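Local atomic coordinates of probable N-acetyl-gamma-glutamyl-phosphate reductase, chloroplastic (Arabidopsis thaliana, PDB entry 1XYG), a protein that probably catalyses the NADPH-dependent reduction of N-acetyl-L-glutamyl 5-phosphate to the corresponding semialdehyde, the third step of arginine biosynthesis from glutamate. Residues A[265-268]-A[269-273]; A[313-316]-A[317-320]. All coordinates share one frame; numbering follows the deposited sequence.

Contact 1 of 2, residues A[265-268]-A[269-273]; sequences PGVR and TEDLH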
ATOM      1  N   PRO A 265     -32.455   3.012 -28.644  1.00 37.89           N
ATOM      2  CA  PRO A 265     -33.426   1.955 -28.941  1.00 37.64           C
ATOM      3  C   PRO A 265     -32.897   0.900 -29.917  1.00 37.65           C
ATOM      4  O   PRO A 265     -32.296   1.239 -30.942  1.00 35.02           O
ATOM      5  CB  PRO A 265     -34.608   2.730 -29.526  1.00 38.38           C
ATOM      6  CG  PRO A 265     -34.546   4.036 -28.802  1.00 38.76           C
ATOM      7  CD  PRO A 265     -33.053   4.346 -28.832  1.00 36.49           C
ATOM      8  N   GLY A 266     -33.134  -0.370 -29.584  1.00 38.04           N
ATOM      9  CA  GLY A 266     -32.699  -1.465 -30.436  1.00 39.08           C
ATOM     10  C   GLY A 266     -31.218  -1.791 -30.414  1.00 40.07           C
ATOM     11  O   GLY A 266     -30.801  -2.835 -30.922  1.00 40.76           O
ATOM     12  N   VAL A 267     -30.428  -0.898 -29.818  1.00 40.09           N
ATOM     13  CA  VAL A 267     -28.980  -1.080 -29.727  1.00 40.99           C
ATOM     14  C   VAL A 267     -28.618  -2.050 -28.616  1.00 43.99           C
ATOM     15  O   VAL A 267     -29.124  -1.956 -27.496  1.00 42.19           O
ATOM     16  CB  VAL A 267     -28.253   0.258 -29.449  1.00 40.77           C
ATOM     17  CG1 VAL A 267     -26.753   0.029 -29.296  1.00 37.34           C
ATOM     18  CG2 VAL A 267     -28.526   1.260 -30.592  1.00 39.37           C
ATOM     19  N   ARG A 268     -27.752  -2.999 -28.936  1.00 47.46           N
ATOM     20  CA  ARG A 268     -27.324  -3.983 -27.959  1.00 49.88           C
ATOM     21  C   ARG A 268     -25.869  -3.713 -27.614  1.00 47.83           C
ATOM     22  O   ARG A 268     -25.185  -2.963 -28.310  1.00 44.62           O
ATOM     23  CB  ARG A 268     -27.459  -5.391 -28.534  1.00 57.15           C
ATOM     24  CG  ARG A 268     -28.846  -5.782 -28.981  1.00 65.41           C
ATOM     25  CD  ARG A 268     -28.813  -7.198 -29.509  1.00 74.27           C
ATOM     26  NE  ARG A 268     -27.688  -7.358 -30.425  1.00 84.61           N
ATOM     27  CZ  ARG A 268     -27.391  -8.476 -31.073  1.00 90.69           C
ATOM     28  NH1 ARG A 268     -28.139  -9.558 -30.915  1.00 95.53           N
ATOM     29  NH2 ARG A 268     -26.342  -8.510 -31.881  1.00 94.91           N
ATOM     30  N   THR A 269     -25.388  -4.333 -26.545  1.00 45.57           N
ATOM     31  CA  THR A 269     -23.999  -4.131 -26.140  1.00 45.21           C
ATOM     32  C   THR A 269     -23.036  -4.521 -27.261  1.00 44.87           C
ATOM     33  O   THR A 269     -21.994  -3.893 -27.434  1.00 43.91           O
ATOM     34  CB  THR A 269     -23.644  -4.936 -24.879  1.00 44.75           C
ATOM     35  OG1 THR A 269     -23.886  -6.326 -25.120  1.00 46.67           O
ATOM     36  CG2 THR A 269     -24.467  -4.460 -23.694  1.00 43.97           C
ATOM     37  N   GLU A 270     -23.392  -5.548 -28.028  1.00 47.41           N
ATOM     38  CA  GLU A 270     -22.555  -6.007 -29.136  1.00 47.61           C
ATOM     39  C   GLU A 270     -22.292  -4.871 -30.121  1.00 44.88           C
ATOM     40  O   GLU A 270     -21.205  -4.767 -30.685  1.00 42.76           O
ATOM     41  CB  GLU A 270     -23.229  -7.164 -29.878  1.00 54.13           C
ATOM     42  CG  GLU A 270     -23.549  -8.370 -29.011  1.00 62.88           C
ATOM     43  CD  GLU A 270     -24.707  -8.118 -28.068  1.00 66.33           C
ATOM     44  OE1 GLU A 270     -25.810  -7.819 -28.564  1.00 70.76           O
ATOM     45  OE2 GLU A 270     -24.522  -8.217 -26.838  1.00 69.80           O
ATOM     46  N   ASP A 271     -23.288  -4.020 -30.329  1.00 41.56           N
ATOM     47  CA  ASP A 271     -23.139  -2.896 -31.250  1.00 40.48           C
ATOM     48  C   ASP A 271     -22.135  -1.871 -30.716  1.00 38.57           C
ATOM     49  O   ASP A 271     -21.315  -1.344 -31.471  1.00 36.80           O
ATOM     50  CB  ASP A 271     -24.494  -2.220 -31.484  1.00 41.49           C
ATOM     51  CG  ASP A 271     -25.540  -3.183 -32.013  1.00 42.55           C
ATOM     52  OD1 ASP A 271     -25.297  -3.807 -33.074  1.00 43.00           O
ATOM     53  OD2 ASP A 271     -26.603  -3.313 -31.366  1.00 40.73           O
ATOM     54  N   LEU A 272     -22.207  -1.584 -29.418  1.00 37.34           N
ATOM     55  CA  LEU A 272     -21.285  -0.631 -28.817  1.00 37.19           C
ATOM     56  C   LEU A 272     -19.870  -1.174 -28.968  1.00 36.85           C
ATOM     57  O   LEU A 272     -18.950  -0.452 -29.345  1.00 35.40           O
ATOM     58  CB  LEU A 272     -21.602  -0.429 -27.334  1.00 34.66           C
ATOM     59  CG  LEU A 272     -23.017   0.027 -26.973  1.00 36.68           C
ATOM     60  CD1 LEU A 272     -23.071   0.315 -25.487  1.00 36.39           C
ATOM     61  CD2 LEU A 272     -23.399   1.271 -27.754  1.00 35.85           C
ATOM     62  N   HIS A 273     -19.711  -2.462 -28.685  1.00 36.83           N
ATOM     63  CA  HIS A 273     -18.413  -3.111 -28.782  1.00 38.63           C
ATOM     64  C   HIS A 273     -17.828  -3.041 -30.187  1.00 38.40           C
ATOM     65  O   HIS A 273     -16.652  -2.707 -30.358  1.00 36.59           O
ATOM     66  CB  HIS A 273     -18.516  -4.571 -28.330  1.00 39.25           C
ATOM     67  CG  HIS A 273     -17.216  -5.308 -28.385  1.00 40.94           C
ATOM     68  ND1 HIS A 273     -16.851  -6.097 -29.454  1.00 42.11           N
ATOM     69  CD2 HIS A 273     -16.171  -5.332 -27.525  1.00 41.85           C
ATOM     70  CE1 HIS A 273     -15.637  -6.576 -29.251  1.00 41.54           C
ATOM     71  NE2 HIS A 273     -15.201  -6.126 -28.087  1.00 41.14           N
TER
HETATM   72  O   HOH W   1     -28.885  -4.844 -32.211  1.00 45.64           O

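Contact 2 of 2, residues A[313-316]-A[317-320]; sequences DRIP and GRAI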
ATOM      1  N   ASP A 313     -25.648  -4.028 -18.780  1.00 29.48           N
ATOM      2  CA  ASP A 313     -26.047  -3.651 -17.435  1.00 29.21           C
ATOM      3  C   ASP A 313     -27.206  -4.583 -17.093  1.00 28.24           C
ATOM      4  O   ASP A 313     -27.924  -5.035 -17.986  1.00 27.69           O
ATOM      5  CB  ASP A 313     -26.518  -2.191 -17.393  1.00 29.50           C
ATOM      6  CG  ASP A 313     -26.714  -1.683 -15.975  1.00 30.33           C
ATOM      7  OD1 ASP A 313     -27.618  -2.185 -15.271  1.00 31.24           O
ATOM      8  OD2 ASP A 313     -25.955  -0.786 -15.552  1.00 31.09           O
ATOM      9  N   ARG A 314     -27.381  -4.886 -15.814  1.00 27.68           N
ATOM     10  CA  ARG A 314     -28.475  -5.755 -15.403  1.00 28.07           C
ATOM     11  C   ARG A 314     -29.806  -5.100 -15.777  1.00 28.88           C
ATOM     12  O   ARG A 314     -30.777  -5.776 -16.103  1.00 29.13           O
ATOM     13  CB  ARG A 314     -28.413  -6.000 -13.901  1.00 26.83           C
ATOM     14  CG  ARG A 314     -29.611  -6.730 -13.339  1.00 27.33           C
ATOM     15  CD  ARG A 314     -29.388  -7.061 -11.877  1.00 26.65           C
ATOM     16  NE  ARG A 314     -30.553  -7.705 -11.281  1.00 28.61           N
ATOM     17  CZ  ARG A 314     -31.003  -8.907 -11.623  1.00 28.78           C
ATOM     18  NH1 ARG A 314     -30.385  -9.603 -12.569  1.00 28.09           N
ATOM     19  NH2 ARG A 314     -32.058  -9.419 -10.999  1.00 29.21           N
ATOM     20  N   ILE A 315     -29.830  -3.771 -15.735  1.00 30.63           N
ATOM     21  CA  ILE A 315     -31.014  -3.000 -16.090  1.00 29.70           C
ATOM     22  C   ILE A 315     -31.143  -2.991 -17.610  1.00 31.51           C
ATOM     23  O   ILE A 315     -30.275  -2.467 -18.317  1.00 31.58           O
ATOM     24  CB  ILE A 315     -30.894  -1.549 -15.595  1.00 28.67           C
ATOM     25  CG1 ILE A 315     -30.805  -1.534 -14.068  1.00 29.63           C
ATOM     26  CG2 ILE A 315     -32.069  -0.717 -16.105  1.00 26.75           C
ATOM     27  CD1 ILE A 315     -30.622  -0.157 -13.470  1.00 28.81           C
ATOM     28  N   PRO A 316     -32.225  -3.581 -18.137  1.00 32.43           N
ATOM     29  CA  PRO A 316     -32.427  -3.621 -19.589  1.00 32.88           C
ATOM     30  C   PRO A 316     -32.310  -2.270 -20.285  1.00 32.68           C
ATOM     31  O   PRO A 316     -32.850  -1.267 -19.824  1.00 33.16           O
ATOM     32  CB  PRO A 316     -33.812  -4.259 -19.736  1.00 32.85           C
ATOM     33  CG  PRO A 316     -34.441  -4.122 -18.371  1.00 34.16           C
ATOM     34  CD  PRO A 316     -33.297  -4.301 -17.434  1.00 33.13           C
ATOM     35  N   GLY A 317     -31.581  -2.257 -21.394  1.00 33.23           N
ATOM     36  CA  GLY A 317     -31.399  -1.039 -22.153  1.00 32.84           C
ATOM     37  C   GLY A 317     -30.141  -0.284 -21.771  1.00 32.67           C
ATOM     38  O   GLY A 317     -29.733   0.652 -22.466  1.00 33.17           O
ATOM     39  N   ARG A 318     -29.526  -0.682 -20.663  1.00 30.60           N
ATOM     40  CA  ARG A 318     -28.311  -0.024 -20.211  1.00 29.73           C
ATOM     41  C   ARG A 318     -27.049  -0.850 -20.439  1.00 29.90           C
ATOM     42  O   ARG A 318     -27.099  -2.080 -20.555  1.00 29.28           O
ATOM     43  CB  ARG A 318     -28.430   0.353 -18.733  1.00 28.95           C
ATOM     44  CG  ARG A 318     -28.975   1.751 -18.507  1.00 25.90           C
ATOM     45  CD  ARG A 318     -28.930   2.124 -17.043  1.00 28.90           C
ATOM     46  NE  ARG A 318     -29.224   3.541 -16.846  1.00 30.02           N
ATOM     47  CZ  ARG A 318     -28.330   4.522 -16.951  1.00 31.78           C
ATOM     48  NH1 ARG A 318     -27.064   4.249 -17.242  1.00 29.69           N
ATOM     49  NH2 ARG A 318     -28.711   5.786 -16.784  1.00 30.32           N
ATOM     50  N   ALA A 319     -25.920  -0.151 -20.526  1.00 27.90           N
ATOM     51  CA  ALA A 319     -24.634  -0.791 -20.734  1.00 27.08           C
ATOM     52  C   ALA A 319     -23.602  -0.181 -19.785  1.00 26.93           C
ATOM     53  O   ALA A 319     -23.790   0.917 -19.254  1.00 27.13           O
ATOM     54  CB  ALA A 319     -24.188  -0.617 -22.187  1.00 24.68           C
ATOM     55  N   ILE A 320     -22.515  -0.904 -19.569  1.00 26.75           N
ATOM     56  CA  ILE A 320     -21.451  -0.439 -18.694  1.00 26.78           C
ATOM     57  C   ILE A 320     -20.125  -0.420 -19.445  1.00 27.89           C
ATOM     58  O   ILE A 320     -19.724  -1.413 -20.058  1.00 27.16           O
ATOM     59  CB  ILE A 320     -21.307  -1.350 -17.461  1.00 26.24           C
ATOM     60  CG1 ILE A 320     -22.634  -1.391 -16.696  1.00 24.31           C
ATOM     61  CG2 ILE A 320     -20.180  -0.827 -16.548  1.00 26.45           C
ATOM     62  CD1 ILE A 320     -22.634  -2.309 -15.509  1.00 20.84           C
TER
HETATM   63  O   HOH W   2     -25.591   1.412 -17.057  1.00 24.24           O
HETATM   64  O   HOH W   3     -28.584  -4.438 -20.667  1.00 46.98           O

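Contact 1 of 2, residues A[265-268]-A[269-273]
R268, the last residue before the helix, bends back over the first turn and meets E270 along almost its whole length. Its CB already comes so near E270 OE1 that the exact distance is doubtful. CG continues past the same oxygen, and CD lies 3.2 Å from E270 OE1. The chain then bends (chi3 -47°) and keeps the guanidinium close to that oxygen, with R268 NE 2.7 Å from E270 OE1. This salt bridge rests on charge alone: OE1 sits over one face of the guanidinium, no N-H is aimed at it, and the two planes stand 84° apart. At the tip, NH2 passes beside E270 CB. The other carboxylate oxygen is engaged as well, since T269 OG1 donates to E270 OE2 at 2.6 Å from above the carboxylate plane.

D271 deals with the backbone of the same arginine. R268 N donates to D271 OD2 over 2.7 Å, nearly straight at 171° and onto the anti lone pair, while a water joins that oxygen to G266 O. The negative charge of D271 is probably also felt by the R268 guanidinium, though too distant for a salt bridge. D271 N reaches the carbonyl R268 O at 3.0 Å, and L272 N adds a weak bond to it. Beside the cap V267 CG1 packs 3.9 Å from L272 CD2, and L272 continues onto V310 and A319 of the sheet. With arginine at the N-cap, the reciprocal side-chain bond is absent, leaving one half of a capping box at the start of helix 269-280.

Contact 2 of 2, residues A[313-316]-A[317-320]
D313 and R318 face each other where the chain reverses, their side chains running side by side in the same direction. D313 CB lies 3.5 Å from R318 CB, and D313 N donates to R318 O at 3.0 Å. Further along the strand I320 crosses the aspartate at about a right angle, placing its CG1 3.6 Å from D313 OD2.

Two turns set this pairing. In the type II turn from I315 to R318, R318 N returns to I315 O at 3.0 Å; P316 and G317 take the central positions, and the positive phi of G317 is one that suits glycine. Inside the loop, D313 forms an Asx turn: I315 N donates to D313 OD1 over 2.8 Å at 167°, along the anti lone pair. Holding CG anti to the backbone N (chi1 -170°) turns the carboxylate for this bond and leaves OD2 on the side of I320.

Water provides the next layer. One molecule donates to D313 OD2 and A319 O and accepts from R318 NH1, in the plane of the guanidinium; a second donates to the carbonyls of D313 and R318. The polar ends also bond directly to residues outside the hairpin: S243 OG of the second subunit bonds D313 OD2, while Y260 O and N185 O take R318 NH1 and NH2. R314 forms a salt bridge with E229 of that subunit. The loop closes the hairpin between strands 306-312 and 318-325, with strand 255-262 pairing along the outgoing strand, helix 269-280 touching A319, and the second subunit meeting residues on both arms, from D313 to I320.

Contact 1 comes first along the chain, between strand 255-262 and helix 269-280; contact 2 follows at the hairpin joining strands 306-312 and 318-325. Their centres lie 10 Å apart, on the same side of the chain's centre, within the dimerisation domain of the family. They touch directly: L272 CD1 packs 3.6 Å from A319 CB, with T269 CG2 close to the same methyl group. The start of the helix is thereby seated against the start of a strand in the mixed sheet. Contact 2 also meets a second subunit, whereas contact 1 touches no other chain, so the hairpin lies between the start of the helix and a subunit interface of the homotetramer.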